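Local structure of probable 2-oxoglutarate-dependent dioxygenase At5g05600 (Arabidopsis thaliana, 6LSV) at residues V209-K214 with D291-S296. The protein oxidises the defence hormone jasmonate to 12-hydroxyjasmonate, using iron, molecular oxygen and 2-oxoglutarate, which is turned into succinate and carbon dioxide. Numbering follows the deposited sequence.
With AKG (2-oxoglutaric acid), chain C.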
ATOM      1  N   VAL A 209      -3.952   7.313  -1.142  1.00 21.88           N
ATOM      2  CA  VAL A 209      -3.850   8.055   0.108  1.00 24.93           C
ATOM      3  C   VAL A 209      -5.038   7.671   0.974  1.00 24.13           C
ATOM      4  O   VAL A 209      -6.182   7.686   0.505  1.00 24.74           O
ATOM      5  CB  VAL A 209      -3.809   9.573  -0.136  1.00 25.09           C
ATOM      6  CG1 VAL A 209      -3.518  10.307   1.161  1.00 22.21           C
ATOM      7  CG2 VAL A 209      -2.768   9.907  -1.198  1.00 19.17           C
ATOM      8  N   ASN A 210      -4.770   7.329   2.231  1.00 24.42           N
ATOM      9  CA  ASN A 210      -5.776   6.785   3.134  1.00 28.07           C
ATOM     10  C   ASN A 210      -6.084   7.782   4.243  1.00 27.94           C
ATOM     11  O   ASN A 210      -5.168   8.338   4.860  1.00 25.10           O
ATOM     12  CB  ASN A 210      -5.304   5.461   3.735  1.00 25.40           C
ATOM     13  CG  ASN A 210      -5.022   4.410   2.683  1.00 28.33           C
ATOM     14  OD1 ASN A 210      -5.857   4.139   1.820  1.00 36.09           O
ATOM     15  ND2 ASN A 210      -3.837   3.812   2.746  1.00 29.10           N
ATOM     16  N   TYR A 211      -7.372   7.996   4.496  1.00 33.17           N
ATOM     17  CA  TYR A 211      -7.840   8.903   5.537  1.00 29.59           C
ATOM     18  C   TYR A 211      -8.602   8.092   6.571  1.00 26.06           C
ATOM     19  O   TYR A 211      -9.609   7.457   6.243  1.00 29.97           O
ATOM     20  CB  TYR A 211      -8.730  10.002   4.950  1.00 31.34           C
ATOM     21  CG  TYR A 211      -9.184  11.025   5.967  1.00 36.50           C
ATOM     22  CD1 TYR A 211      -8.304  11.521   6.921  1.00 33.96           C
ATOM     23  CD2 TYR A 211     -10.494  11.493   5.978  1.00 32.27           C
ATOM     24  CE1 TYR A 211      -8.712  12.454   7.854  1.00 37.91           C
ATOM     25  CE2 TYR A 211     -10.911  12.430   6.910  1.00 34.41           C
ATOM     26  CZ  TYR A 211     -10.014  12.905   7.844  1.00 37.04           C
ATOM     27  OH  TYR A 211     -10.414  13.836   8.776  1.00 40.90           O
ATOM     28  N   TYR A 212      -8.122   8.113   7.816  1.00 28.96           N
ATOM     29  CA  TYR A 212      -8.734   7.378   8.920  1.00 25.16           C
ATOM     30  C   TYR A 212      -9.308   8.370   9.923  1.00 29.26           C
ATOM     31  O   TYR A 212      -8.600   8.811  10.840  1.00 26.37           O
ATOM     32  CB  TYR A 212      -7.710   6.457   9.590  1.00 29.24           C
ATOM     33  CG  TYR A 212      -6.933   5.605   8.613  1.00 29.19           C
ATOM     34  CD1 TYR A 212      -7.458   4.411   8.133  1.00 26.98           C
ATOM     35  CD2 TYR A 212      -5.681   6.001   8.158  1.00 29.03           C
ATOM     36  CE1 TYR A 212      -6.757   3.631   7.233  1.00 26.13           C
ATOM     37  CE2 TYR A 212      -4.973   5.227   7.258  1.00 28.73           C
ATOM     38  CZ  TYR A 212      -5.516   4.043   6.800  1.00 28.05           C
ATOM     39  OH  TYR A 212      -4.816   3.268   5.905  1.00 35.67           O
ATOM     40  N   PRO A 213     -10.592   8.754   9.794  1.00 32.01           N
ATOM     41  CA  PRO A 213     -11.191   9.717  10.732  1.00 27.18           C
ATOM     42  C   PRO A 213     -11.339   9.133  12.126  1.00 30.03           C
ATOM     43  O   PRO A 213     -11.007   7.965  12.339  1.00 33.12           O
ATOM     44  CB  PRO A 213     -12.557  10.020  10.097  1.00 31.51           C
ATOM     45  CG  PRO A 213     -12.460   9.525   8.676  1.00 30.37           C
ATOM     46  CD  PRO A 213     -11.541   8.352   8.744  1.00 29.56           C
ATOM     47  N   LYS A 214     -11.827   9.914  13.086  1.00 32.69           N
ATOM     48  CA  LYS A 214     -11.998   9.370  14.424  1.00 33.03           C
ATOM     49  C   LYS A 214     -13.169   8.387  14.431  1.00 34.59           C
ATOM     50  O   LYS A 214     -14.123   8.515  13.657  1.00 35.71           O
ATOM     51  CB  LYS A 214     -12.205  10.490  15.452  1.00 39.33           C
ATOM     52  CG  LYS A 214     -11.111  11.574  15.478  1.00 44.41           C
ATOM     53  CD  LYS A 214     -11.606  12.845  16.112  1.00 31.11           C
ATOM     54  CE  LYS A 214     -12.940  13.312  15.574  1.00 61.79           C
ATOM     55  NZ  LYS A 214     -13.288  13.161  14.132  1.00 57.91           N
ATOM     56  N   ASP A 291      -9.961   9.637  19.154  1.00 44.71           N
ATOM     57  CA  ASP A 291      -9.549  10.982  19.526  1.00 47.49           C
ATOM     58  C   ASP A 291      -8.762  11.726  18.460  1.00 43.51           C
ATOM     59  O   ASP A 291      -8.708  12.959  18.515  1.00 44.41           O
ATOM     60  CB  ASP A 291      -8.724  10.935  20.819  1.00 44.29           C
ATOM     61  CG  ASP A 291      -9.423  10.142  21.911  1.00 60.70           C
ATOM     62  OD1 ASP A 291     -10.628  10.401  22.123  1.00 60.13           O
ATOM     63  OD2 ASP A 291      -8.787   9.268  22.543  1.00 60.26           O
ATOM     64  N   LYS A 292      -8.144  11.026  17.513  1.00 43.03           N
ATOM     65  CA  LYS A 292      -7.432  11.709  16.445  1.00 40.64           C
ATOM     66  C   LYS A 292      -7.528  10.879  15.169  1.00 36.47           C
ATOM     67  O   LYS A 292      -7.882   9.697  15.185  1.00 41.64           O
ATOM     68  CB  LYS A 292      -5.975  12.006  16.842  1.00 45.89           C
ATOM     69  CG  LYS A 292      -5.285  13.078  15.976  1.00 50.37           C
ATOM     70  CD  LYS A 292      -6.243  14.199  15.520  1.00 43.91           C
ATOM     71  CE  LYS A 292      -5.501  15.253  14.713  1.00 51.16           C
ATOM     72  NZ  LYS A 292      -4.397  14.645  13.904  1.00 58.71           N
ATOM     73  N   GLU A 293      -7.240  11.535  14.056  1.00 43.52           N
ATOM     74  CA  GLU A 293      -7.301  10.961  12.728  1.00 37.61           C
ATOM     75  C   GLU A 293      -5.908  10.510  12.306  1.00 33.90           C
ATOM     76  O   GLU A 293      -4.937  10.628  13.057  1.00 33.22           O
ATOM     77  CB  GLU A 293      -7.872  11.988  11.749  1.00 38.03           C
ATOM     78  CG  GLU A 293      -7.277  13.379  11.948  1.00 36.99           C
ATOM     79  CD  GLU A 293      -7.436  14.270  10.732  1.00 48.09           C
ATOM     80  OE1 GLU A 293      -8.570  14.727  10.478  1.00 46.05           O
ATOM     81  OE2 GLU A 293      -6.426  14.518  10.036  1.00 47.33           O
ATOM     82  N   ARG A 294      -5.813   9.994  11.084  1.00 25.36           N
ATOM     83  CA  ARG A 294      -4.543   9.612  10.489  1.00 27.57           C
ATOM     84  C   ARG A 294      -4.604   9.892   8.998  1.00 26.15           C
ATOM     85  O   ARG A 294      -5.679   9.883   8.394  1.00 31.87           O
ATOM     86  CB  ARG A 294      -4.207   8.128  10.728  1.00 29.47           C
ATOM     87  CG  ARG A 294      -3.661   7.809  12.114  1.00 27.24           C
ATOM     88  CD  ARG A 294      -3.177   6.359  12.238  1.00 28.60           C
ATOM     89  NE  ARG A 294      -1.839   6.148  11.688  1.00 25.57           N
ATOM     90  CZ  ARG A 294      -1.583   5.532  10.537  1.00 30.24           C
ATOM     91  NH1 ARG A 294      -2.576   5.052   9.797  1.00 25.35           N
ATOM     92  NH2 ARG A 294      -0.330   5.394  10.122  1.00 30.27           N
ATOM     93  N   VAL A 295      -3.438  10.148   8.411  1.00 22.90           N
ATOM     94  CA  VAL A 295      -3.298  10.291   6.967  1.00 24.57           C
ATOM     95  C   VAL A 295      -2.023   9.570   6.559  1.00 26.09           C
ATOM     96  O   VAL A 295      -0.937   9.898   7.052  1.00 32.25           O
ATOM     97  CB  VAL A 295      -3.246  11.763   6.521  1.00 27.25           C
ATOM     98  CG1 VAL A 295      -2.623  11.872   5.138  1.00 19.37           C
ATOM     99  CG2 VAL A 295      -4.640  12.375   6.532  1.00 24.98           C
ATOM    100  N   SER A 296      -2.147   8.590   5.668  1.00 18.91           N
ATOM    101  CA  SER A 296      -1.001   7.828   5.198  1.00 20.95           C
ATOM    102  C   SER A 296      -1.012   7.759   3.680  1.00 22.84           C
ATOM    103  O   SER A 296      -2.071   7.745   3.047  1.00 22.19           O
ATOM    104  CB  SER A 296      -0.980   6.419   5.793  1.00 25.52           C
ATOM    105  OG  SER A 296      -1.257   6.460   7.182  1.00 28.47           O
TER
HETATM  106  C1  AKG C 401      -1.968   0.832   2.640  1.00 34.61           C
HETATM  107  O1  AKG C 401      -1.043   0.280   1.994  1.00 27.05           O
HETATM  108  O2  AKG C 401      -2.961   1.300   2.017  1.00 45.55           O
HETATM  109  C2  AKG C 401      -1.884   0.900   4.169  1.00 40.34           C
HETATM  110  O5  AKG C 401      -1.856  -0.113   4.783  1.00 41.48           O
HETATM  111  C3  AKG C 401      -1.835   2.235   4.926  1.00 29.82           C
HETATM  112  C4  AKG C 401      -0.908   2.092   6.137  1.00 37.32           C
HETATM  113  C5  AKG C 401      -1.155   3.209   7.153  1.00 30.38           C
HETATM  114  O3  AKG C 401      -0.228   3.617   7.902  1.00 16.58           O
HETATM  115  O4  AKG C 401      -2.298   3.721   7.241  1.00 36.40           O
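Glu293 OE1 is gripped by two groups: Tyr211 OH donates to it at 2.7 Å, and His102 NE2 is its second partner. The hydroxyl comes from above the carboxylate plane, and ring and carboxylate stand 73° apart. Tyr211 CG lies anti to the backbone N (chi1 -177°), beside the carbonyl carbon. The edge of the ring meets the Glu293 carboxylate, and ring atom CD1 also rests 3.8 Å from Val295 CG2. A long phenol suits this place, joining an apolar flank to a polar tip. Arg98 forms a salt bridge with Glu293 OE2, so the buried acid is probably held as an anion.

The other face of this antiparallel pair carries Asn210, Tyr212, Arg294 and Ser296, which bind 2-oxoglutarate. Arg294 presents the edge of its guanidinium to the distal carboxylate: NH1 meets O4 of the cosubstrate nearly straight (171°, 2.9 Å), and NH2 meets O3 at 2.8 Å. Such a paired grip matches the charge of the acid, and Val242 O holds Arg294 NE. Tyr212 OH adds a weak bond to O4, and the small Ser296 brings its OG close to both oxygens. At the keto-acid end Asn210 ND2 donates to O2 of 2-oxoglutarate at 2.8 Å, while its OD1 accepts from Arg208 NE. Arg294 with Ser296 forms the RxS motif of plant 2-oxoglutarate dioxygenases.

Backbone bonds such as Asn210 N to Ser296 O (2.9 Å) set this register between strands 204-212 and 294-302 of the main sheet. Strand 137-144 pairs with the far edge of 204-212, strand 284-286 touches Tyr212 and Arg294, and helix 87-102 packs on Val209, Tyr211 and Val295.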